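Local structure of cell division GTPase FtsZ, diverged (Clostridium botulinum C, 3V3T) at residues A80-K85 and D90-V95; Y74-I79 and K115-N120. The protein is a diverged relative of the bacterial cell-division protein FtsZ and belongs to the tubulin/FtsZ family of cytoskeletal GTPases. The protein carries 1 engineered substitution. All blocks are in the same frame, centred on the assembly; numbering follows the deposited sequence.

Interaction 1 (A80-K85 and D90-V95); sequences AQIMEK and DIVIFV
The bond from Glu84 N to Ala80 O, at 2.7 Å, closes the helical turn that presents Ile82 and Met83 to Val92 and Phe94 of the adjacent strand. Between the two segments the contact is wholly apolar, and modest, burying 121 Å² in all. Ile82 points at the strand and works with both of its branches. Its CG2 methyl comes to 4.5 Å from Val92 CG1, a light touch. The longer branch is stretched out, with CD1 anti to CA (chi2 175°), and so reaches along to the aromatic ring, where CD1 lies 4.3 Å from Phe94 CE1 in an oblique approach. Met83 starts off to one side and bends back: two successive turns near -60° in its chain bring CE to 4.2 Å from Val92 CG2. Val92 is thereby met on both methyls, one by each helical residue. The segment axes remain 11.4 Å apart and run at 145°, roughly opposed, as befits a helix that leads through a short loop into the next strand of a Rossmann-like GTPase domain. Strand 91-97 lies between the parallel strands 7-11 and 122-129, joined by backbone hydrogen bonds of Ile91 with Lys6 and Val8 and of Val92 with His122 and Gly124, while the Phe94 ring also meets Thr107, Ile110 and Leu111 of helix 101-117.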
ATOM      1  N   ALA A  80      -5.537  11.668 -17.101  1.00 53.27           N
ATOM      2  CA  ALA A  80      -6.190  12.982 -17.173  1.00 62.95           C
ATOM      3  C   ALA A  80      -7.393  13.117 -16.231  1.00 63.64           C
ATOM      4  O   ALA A  80      -7.621  14.180 -15.665  1.00 69.28           O
ATOM      5  CB  ALA A  80      -6.601  13.318 -18.621  1.00 59.71           C
ATOM      6  N   GLN A  81      -8.167  12.046 -16.075  1.00 62.27           N
ATOM      7  CA  GLN A  81      -9.265  12.046 -15.114  1.00 62.72           C
ATOM      8  C   GLN A  81      -8.723  12.396 -13.736  1.00 59.86           C
ATOM      9  O   GLN A  81      -9.228  13.289 -13.064  1.00 67.62           O
ATOM     10  CB  GLN A  81      -9.947  10.678 -15.058  1.00 67.84           C
ATOM     11  CG  GLN A  81     -10.602  10.242 -16.353  1.00 76.38           C
ATOM     12  CD  GLN A  81     -11.760  11.133 -16.734  1.00 88.11           C
ATOM     13  OE1 GLN A  81     -12.406  11.725 -15.870  1.00 90.52           O
ATOM     14  NE2 GLN A  81     -12.023  11.242 -18.032  1.00 91.40           N
ATOM     15  N   ILE A  82      -7.679  11.686 -13.325  1.00 55.24           N
ATOM     16  CA  ILE A  82      -7.075  11.913 -12.021  1.00 55.40           C
ATOM     17  C   ILE A  82      -6.603  13.351 -11.877  1.00 64.62           C
ATOM     18  O   ILE A  82      -6.838  13.995 -10.854  1.00 66.06           O
ATOM     19  CB  ILE A  82      -5.883  10.972 -11.783  1.00 47.85           C
ATOM     20  CG1 ILE A  82      -6.312   9.519 -11.986  1.00 43.16           C
ATOM     21  CG2 ILE A  82      -5.311  11.184 -10.383  1.00 46.86           C
ATOM     22  CD1 ILE A  82      -5.183   8.519 -11.889  1.00 37.86           C
ATOM     23  N   MET A  83      -5.942  13.850 -12.914  1.00 71.80           N
ATOM     24  CA  MET A  83      -5.319  15.166 -12.861  1.00 72.07           C
ATOM     25  C   MET A  83      -6.316  16.302 -13.034  1.00 74.33           C
ATOM     26  O   MET A  83      -6.086  17.413 -12.565  1.00 80.33           O
ATOM     27  CB  MET A  83      -4.203  15.264 -13.897  1.00 69.76           C
ATOM     28  CG  MET A  83      -3.083  14.270 -13.647  1.00 64.40           C
ATOM     29  SD  MET A  83      -2.522  14.377 -11.948  1.00 73.40           S
ATOM     30  CE  MET A  83      -1.454  12.939 -11.811  1.00 42.38           C
ATOM     31  N   GLU A  84      -7.426  16.031 -13.703  1.00 80.61           N
ATOM     32  CA  GLU A  84      -8.447  17.057 -13.855  1.00 93.22           C
ATOM     33  C   GLU A  84      -9.012  17.391 -12.487  1.00 87.71           C
ATOM     34  O   GLU A  84      -8.955  18.540 -12.031  1.00 87.63           O
ATOM     35  CB  GLU A  84      -9.575  16.576 -14.768  1.00101.05           C
ATOM     36  CG  GLU A  84     -10.777  17.508 -14.790  1.00110.08           C
ATOM     37  CD  GLU A  84     -11.965  16.919 -15.526  1.00116.62           C
ATOM     38  OE1 GLU A  84     -12.713  16.131 -14.909  1.00115.65           O
ATOM     39  OE2 GLU A  84     -12.153  17.250 -16.718  1.00121.40           O
ATOM     40  N   LYS A  85      -9.534  16.361 -11.830  1.00 75.30           N
ATOM     41  CA  LYS A  85     -10.265  16.522 -10.581  1.00 73.17           C
ATOM     42  C   LYS A  85      -9.348  16.771  -9.386  1.00 62.73           C
ATOM     43  O   LYS A  85      -9.681  17.547  -8.491  1.00 65.86           O
ATOM     44  CB  LYS A  85     -11.129  15.285 -10.334  1.00 81.91           C
ATOM     45  CG  LYS A  85     -11.981  14.902 -11.539  1.00 93.43           C
ATOM     46  CD  LYS A  85     -12.800  13.651 -11.272  1.00 96.11           C
ATOM     47  CE  LYS A  85     -13.819  13.423 -12.376  1.00100.15           C
ATOM     48  NZ  LYS A  85     -14.720  12.282 -12.060  1.00100.66           N
ATOM     49  N   ASP A  90      -0.668  16.086  -4.336  1.00 55.13           N
ATOM     50  CA  ASP A  90       0.756  15.885  -4.574  1.00 59.75           C
ATOM     51  C   ASP A  90       1.163  14.418  -4.472  1.00 50.79           C
ATOM     52  O   ASP A  90       2.261  14.043  -4.893  1.00 45.77           O
ATOM     53  CB  ASP A  90       1.588  16.728  -3.607  1.00 69.18           C
ATOM     54  CG  ASP A  90       1.538  18.204  -3.939  1.00 88.75           C
ATOM     55  OD1 ASP A  90       1.982  18.578  -5.049  1.00 94.60           O
ATOM     56  OD2 ASP A  90       1.063  18.988  -3.090  1.00 97.10           O
ATOM     57  N   ILE A  91       0.273  13.601  -3.916  1.00 39.40           N
ATOM     58  CA  ILE A  91       0.528  12.186  -3.736  1.00 31.82           C
ATOM     59  C   ILE A  91      -0.552  11.378  -4.435  1.00 31.91           C
ATOM     60  O   ILE A  91      -1.744  11.575  -4.180  1.00 37.32           O
ATOM     61  CB  ILE A  91       0.545  11.793  -2.238  1.00 41.09           C
ATOM     62  CG1 ILE A  91       1.677  12.507  -1.493  1.00 45.05           C
ATOM     63  CG2 ILE A  91       0.724  10.304  -2.090  1.00 37.40           C
ATOM     64  CD1 ILE A  91       1.294  13.845  -0.926  1.00 58.59           C
ATOM     65  N   VAL A  92      -0.132  10.474  -5.314  1.00 27.04           N
ATOM     66  CA  VAL A  92      -1.044   9.633  -6.062  1.00 26.20           C
ATOM     67  C   VAL A  92      -0.709   8.171  -5.735  1.00 28.85           C
ATOM     68  O   VAL A  92       0.428   7.718  -5.910  1.00 28.34           O
ATOM     69  CB  VAL A  92      -0.914   9.892  -7.584  1.00 27.93           C
ATOM     70  CG1 VAL A  92      -1.909   9.079  -8.357  1.00 27.69           C
ATOM     71  CG2 VAL A  92      -1.113  11.367  -7.895  1.00 31.78           C
ATOM     72  N   ILE A  93      -1.686   7.436  -5.228  1.00 26.69           N
ATOM     73  CA  ILE A  93      -1.422   6.075  -4.800  1.00 19.17           C
ATOM     74  C   ILE A  93      -2.326   5.110  -5.525  1.00 23.53           C
ATOM     75  O   ILE A  93      -3.545   5.130  -5.356  1.00 29.39           O
ATOM     76  CB  ILE A  93      -1.557   5.921  -3.266  1.00 23.76           C
ATOM     77  CG1 ILE A  93      -0.663   6.948  -2.547  1.00 25.20           C
ATOM     78  CG2 ILE A  93      -1.190   4.483  -2.824  1.00 20.40           C
ATOM     79  CD1 ILE A  93      -0.874   6.988  -0.988  1.00 26.19           C
ATOM     80  N   PHE A  94      -1.724   4.285  -6.370  1.00 23.60           N
ATOM     81  CA  PHE A  94      -2.476   3.278  -7.087  1.00 20.58           C
ATOM     82  C   PHE A  94      -2.613   2.085  -6.153  1.00 25.37           C
ATOM     83  O   PHE A  94      -1.732   1.806  -5.333  1.00 23.22           O
ATOM     84  CB  PHE A  94      -1.736   2.869  -8.364  1.00 20.28           C
ATOM     85  CG  PHE A  94      -1.641   3.961  -9.373  1.00 23.68           C
ATOM     86  CD1 PHE A  94      -2.614   4.098 -10.352  1.00 28.37           C
ATOM     87  CD2 PHE A  94      -0.593   4.873  -9.333  1.00 28.70           C
ATOM     88  CE1 PHE A  94      -2.543   5.127 -11.279  1.00 34.82           C
ATOM     89  CE2 PHE A  94      -0.506   5.889 -10.260  1.00 28.69           C
ATOM     90  CZ  PHE A  94      -1.493   6.021 -11.234  1.00 29.94           C
ATOM     91  N   VAL A  95      -3.720   1.378  -6.286  1.00 22.00           N
ATOM     92  CA  VAL A  95      -4.014   0.264  -5.408  1.00 23.74           C
ATOM     93  C   VAL A  95      -4.544  -0.890  -6.234  1.00 23.71           C
ATOM     94  O   VAL A  95      -5.488  -0.722  -7.009  1.00 28.80           O
ATOM     95  CB  VAL A  95      -5.077   0.666  -4.389  1.00 26.47           C
ATOM     96  CG1 VAL A  95      -5.255  -0.432  -3.375  1.00 24.78           C
ATOM     97  CG2 VAL A  95      -4.680   1.980  -3.693  1.00 23.29           C
TER

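Interaction 2 (Y74-I79 and K115-N120); sequences YYKQII and KQMYPN
Ile79 faces Met117 and Tyr118 together, giving one branch to each. The division follows from its first torsion: CG2 stands anti to the backbone N while CG1 lies beside it (chi1 -74°), which spreads the two arms toward successive residues at the end of the other helix. At the end of the longer arm, CD1 is 4.0 Å from Met117 SD, and the isoleucine and methionine chains meet at a slant. Toward Tyr118 the relation is different. The isoleucine and the tyrosine run alongside each other, pointing opposite ways, and the meeting point is a ring carbon partway along the tyrosine, with CG2 3.8 Å from Tyr118 CE2. The methyl comes obliquely to the ring. Both residues of the second segment direct their side chains at helix 75-85, although Met117 still belongs to helix 101-117 and Tyr118 is the first residue to leave helical geometry.

In this Rossmann-like domain of the tubulin/FtsZ family, helices 75-85 and 101-117 come immediately before and after strand 91-97 in the chain and pack against each other beside the sheet. Further along the same interface Tyr75 rests on Pro109 and Ile110, Ile78 on Ile110, and Ile79 also on Leu113.

The outer margin belongs to Met117 and Lys76. The methionine chain runs extended through chi2 and then bends at chi3 (68°), so its terminal methyl turns off the line of the chain, and CE lies 4.3 Å from Lys76 CE. Here the lysine contributes a methylene carbon of its aliphatic chain. Lys115, two residues before Met117, is engaged elsewhere, its NZ forming a salt bridge with Asp158 and a hydrogen bond with Ser152 O.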
ATOM      1  N   TYR A  74      -6.620   4.134 -23.583  1.00 70.93           N
ATOM      2  CA  TYR A  74      -7.216   5.023 -22.583  1.00 67.93           C
ATOM      3  C   TYR A  74      -6.296   5.407 -21.412  1.00 62.43           C
ATOM      4  O   TYR A  74      -6.716   6.134 -20.509  1.00 57.16           O
ATOM      5  CB  TYR A  74      -8.517   4.413 -22.037  1.00 70.42           C
ATOM      6  CG  TYR A  74      -9.631   4.298 -23.063  1.00 77.90           C
ATOM      7  CD1 TYR A  74     -10.564   5.319 -23.222  1.00 81.88           C
ATOM      8  CD2 TYR A  74      -9.754   3.172 -23.867  1.00 79.36           C
ATOM      9  CE1 TYR A  74     -11.580   5.224 -24.153  1.00 87.22           C
ATOM     10  CE2 TYR A  74     -10.769   3.070 -24.806  1.00 85.14           C
ATOM     11  CZ  TYR A  74     -11.677   4.100 -24.942  1.00 87.74           C
ATOM     12  OH  TYR A  74     -12.689   4.011 -25.868  1.00 94.58           O
ATOM     13  N   TYR A  75      -5.054   4.931 -21.412  1.00 65.40           N
ATOM     14  CA  TYR A  75      -4.147   5.232 -20.296  1.00 66.44           C
ATOM     15  C   TYR A  75      -4.058   6.731 -20.031  1.00 62.10           C
ATOM     16  O   TYR A  75      -4.028   7.166 -18.883  1.00 63.73           O
ATOM     17  CB  TYR A  75      -2.742   4.673 -20.542  1.00 67.09           C
ATOM     18  CG  TYR A  75      -2.651   3.166 -20.472  1.00 66.85           C
ATOM     19  CD1 TYR A  75      -3.649   2.416 -19.860  1.00 59.23           C
ATOM     20  CD2 TYR A  75      -1.563   2.494 -21.015  1.00 69.75           C
ATOM     21  CE1 TYR A  75      -3.566   1.033 -19.793  1.00 55.63           C
ATOM     22  CE2 TYR A  75      -1.471   1.116 -20.953  1.00 69.23           C
ATOM     23  CZ  TYR A  75      -2.473   0.392 -20.338  1.00 63.67           C
ATOM     24  OH  TYR A  75      -2.376  -0.978 -20.279  1.00 66.86           O
ATOM     25  N   LYS A  76      -4.030   7.513 -21.101  1.00 57.98           N
ATOM     26  CA  LYS A  76      -3.869   8.957 -20.991  1.00 63.11           C
ATOM     27  C   LYS A  76      -5.156   9.665 -20.575  1.00 67.06           C
ATOM     28  O   LYS A  76      -5.110  10.676 -19.871  1.00 66.07           O
ATOM     29  CB  LYS A  76      -3.325   9.542 -22.298  1.00 68.36           C
ATOM     30  CG  LYS A  76      -1.921   9.060 -22.645  1.00 70.95           C
ATOM     31  CD  LYS A  76      -1.317   9.841 -23.804  1.00 80.14           C
ATOM     32  CE  LYS A  76      -0.902  11.240 -23.378  1.00 79.29           C
ATOM     33  NZ  LYS A  76      -0.352  12.028 -24.519  1.00 90.81           N
ATOM     34  N   GLN A  77      -6.302   9.153 -21.014  1.00 67.48           N
ATOM     35  CA  GLN A  77      -7.567   9.663 -20.503  1.00 71.59           C
ATOM     36  C   GLN A  77      -7.652   9.379 -19.004  1.00 67.57           C
ATOM     37  O   GLN A  77      -8.047  10.236 -18.218  1.00 69.90           O
ATOM     38  CB  GLN A  77      -8.759   9.030 -21.220  1.00 80.72           C
ATOM     39  CG  GLN A  77      -8.965   9.504 -22.645  1.00 96.57           C
ATOM     40  CD  GLN A  77     -10.434   9.506 -23.043  1.00110.85           C
ATOM     41  OE1 GLN A  77     -11.317   9.355 -22.194  1.00113.10           O
ATOM     42  NE2 GLN A  77     -10.702   9.679 -24.337  1.00116.42           N
ATOM     43  N   ILE A  78      -7.272   8.172 -18.611  1.00 49.87           N
ATOM     44  CA  ILE A  78      -7.338   7.798 -17.211  1.00 55.16           C
ATOM     45  C   ILE A  78      -6.508   8.750 -16.355  1.00 55.01           C
ATOM     46  O   ILE A  78      -6.984   9.301 -15.362  1.00 55.34           O
ATOM     47  CB  ILE A  78      -6.843   6.359 -16.991  1.00 55.92           C
ATOM     48  CG1 ILE A  78      -7.753   5.363 -17.723  1.00 54.87           C
ATOM     49  CG2 ILE A  78      -6.752   6.049 -15.489  1.00 48.85           C
ATOM     50  CD1 ILE A  78      -7.474   3.908 -17.376  1.00 54.20           C
ATOM     51  N   ILE A  79      -5.259   8.935 -16.752  1.00 55.25           N
ATOM     52  CA  ILE A  79      -4.361   9.825 -16.039  1.00 52.82           C
ATOM     53  C   ILE A  79      -4.943  11.232 -15.992  1.00 53.48           C
ATOM     54  O   ILE A  79      -4.874  11.899 -14.960  1.00 54.10           O
ATOM     55  CB  ILE A  79      -2.942   9.809 -16.665  1.00 54.78           C
ATOM     56  CG1 ILE A  79      -2.237   8.492 -16.309  1.00 49.81           C
ATOM     57  CG2 ILE A  79      -2.118  10.984 -16.182  1.00 44.73           C
ATOM     58  CD1 ILE A  79      -1.056   8.167 -17.185  1.00 51.49           C
ATOM     59  N   LYS A 115       4.115   8.569 -13.707  1.00 33.26           N
ATOM     60  CA  LYS A 115       5.389   8.991 -13.133  1.00 36.91           C
ATOM     61  C   LYS A 115       6.189   9.813 -14.160  1.00 46.48           C
ATOM     62  O   LYS A 115       6.770  10.845 -13.816  1.00 48.40           O
ATOM     63  CB  LYS A 115       6.203   7.779 -12.683  1.00 41.33           C
ATOM     64  CG  LYS A 115       7.274   8.076 -11.635  1.00 52.11           C
ATOM     65  CD  LYS A 115       8.212   6.869 -11.411  1.00 58.96           C
ATOM     66  CE  LYS A 115       9.192   6.693 -12.587  1.00 68.73           C
ATOM     67  NZ  LYS A 115      10.332   5.746 -12.341  1.00 58.23           N
ATOM     68  N   GLN A 116       6.228   9.362 -15.415  1.00 42.01           N
ATOM     69  CA  GLN A 116       6.988  10.096 -16.427  1.00 49.42           C
ATOM     70  C   GLN A 116       6.334  11.436 -16.738  1.00 51.65           C
ATOM     71  O   GLN A 116       7.023  12.432 -16.955  1.00 56.05           O
ATOM     72  CB  GLN A 116       7.176   9.286 -17.722  1.00 49.98           C
ATOM     73  CG  GLN A 116       8.061   8.045 -17.593  1.00 46.68           C
ATOM     74  CD  GLN A 116       9.388   8.314 -16.888  1.00 53.28           C
ATOM     75  OE1 GLN A 116       9.810   7.537 -16.023  1.00 55.51           O
ATOM     76  NE2 GLN A 116      10.055   9.408 -17.258  1.00 52.41           N
ATOM     77  N   MET A 117       5.002  11.462 -16.755  1.00 46.74           N
ATOM     78  CA  MET A 117       4.275  12.672 -17.141  1.00 49.44           C
ATOM     79  C   MET A 117       4.229  13.714 -16.034  1.00 52.52           C
ATOM     80  O   MET A 117       4.126  14.902 -16.306  1.00 57.62           O
ATOM     81  CB  MET A 117       2.847  12.337 -17.574  1.00 49.78           C
ATOM     82  CG  MET A 117       2.740  11.513 -18.848  1.00 53.74           C
ATOM     83  SD  MET A 117       1.033  11.013 -19.139  1.00 66.41           S
ATOM     84  CE  MET A 117       0.277  12.598 -19.509  1.00 60.33           C
ATOM     85  N   TYR A 118       4.284  13.266 -14.783  1.00 47.66           N
ATOM     86  CA  TYR A 118       4.219  14.188 -13.655  1.00 42.60           C
ATOM     87  C   TYR A 118       5.344  13.940 -12.669  1.00 48.55           C
ATOM     88  O   TYR A 118       5.112  13.447 -11.565  1.00 52.77           O
ATOM     89  CB  TYR A 118       2.856  14.094 -12.976  1.00 39.24           C
ATOM     90  CG  TYR A 118       1.766  14.490 -13.922  1.00 45.64           C
ATOM     91  CD1 TYR A 118       1.391  15.820 -14.052  1.00 51.49           C
ATOM     92  CD2 TYR A 118       1.142  13.550 -14.732  1.00 47.66           C
ATOM     93  CE1 TYR A 118       0.411  16.203 -14.947  1.00 48.86           C
ATOM     94  CE2 TYR A 118       0.158  13.932 -15.640  1.00 51.60           C
ATOM     95  CZ  TYR A 118      -0.201  15.261 -15.737  1.00 50.43           C
ATOM     96  OH  TYR A 118      -1.179  15.662 -16.619  1.00 58.67           O
ATOM     97  N   PRO A 119       6.566  14.316 -13.063  1.00 52.37           N
ATOM     98  CA  PRO A 119       7.810  14.019 -12.341  1.00 54.00           C
ATOM     99  C   PRO A 119       7.845  14.675 -10.960  1.00 55.42           C
ATOM    100  O   PRO A 119       8.548  14.180 -10.072  1.00 55.35           O
ATOM    101  CB  PRO A 119       8.901  14.629 -13.239  1.00 61.79           C
ATOM    102  CG  PRO A 119       8.207  15.062 -14.515  1.00 59.83           C
ATOM    103  CD  PRO A 119       6.778  15.273 -14.161  1.00 59.60           C
ATOM    104  N   ASN A 120       7.093  15.763 -10.789  1.00 55.08           N
ATOM    105  CA  ASN A 120       7.047  16.493  -9.522  1.00 56.05           C
ATOM    106  C   ASN A 120       6.042  15.963  -8.490  1.00 53.95           C
ATOM    107  O   ASN A 120       6.094  16.345  -7.313  0.82 46.86           O
ATOM    108  CB  ASN A 120       6.817  17.984  -9.772  1.00 70.27           C
ATOM    109  CG  ASN A 120       8.049  18.671 -10.334  1.00 82.30           C
ATOM    110  OD1 ASN A 120       9.173  18.390  -9.907  1.00 82.56           O
ATOM    111  ND2 ASN A 120       7.849  19.564 -11.303  1.00 80.81           N
TER

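Helix 75-85 serves both contacts, its earlier turns in interaction 2 and its later ones in interaction 1. The partners are consecutive in the chain: strand 91-97 for interaction 1, then helix 101-117 and its exit for interaction 2. Depth separates them. Interaction 1 is buried between helix and central sheet and uses branched aliphatic groups, a methionine methyl and a phenylalanine ring; interaction 2 lies farther from the chain centre, is only partly buried, and admits a lysine chain and a tyrosine at its margin. Their centres are 9 Å apart and they meet directly, Met83 CG packing 3.7 Å from Tyr118 CZ, so the two contacts adjoin at that point.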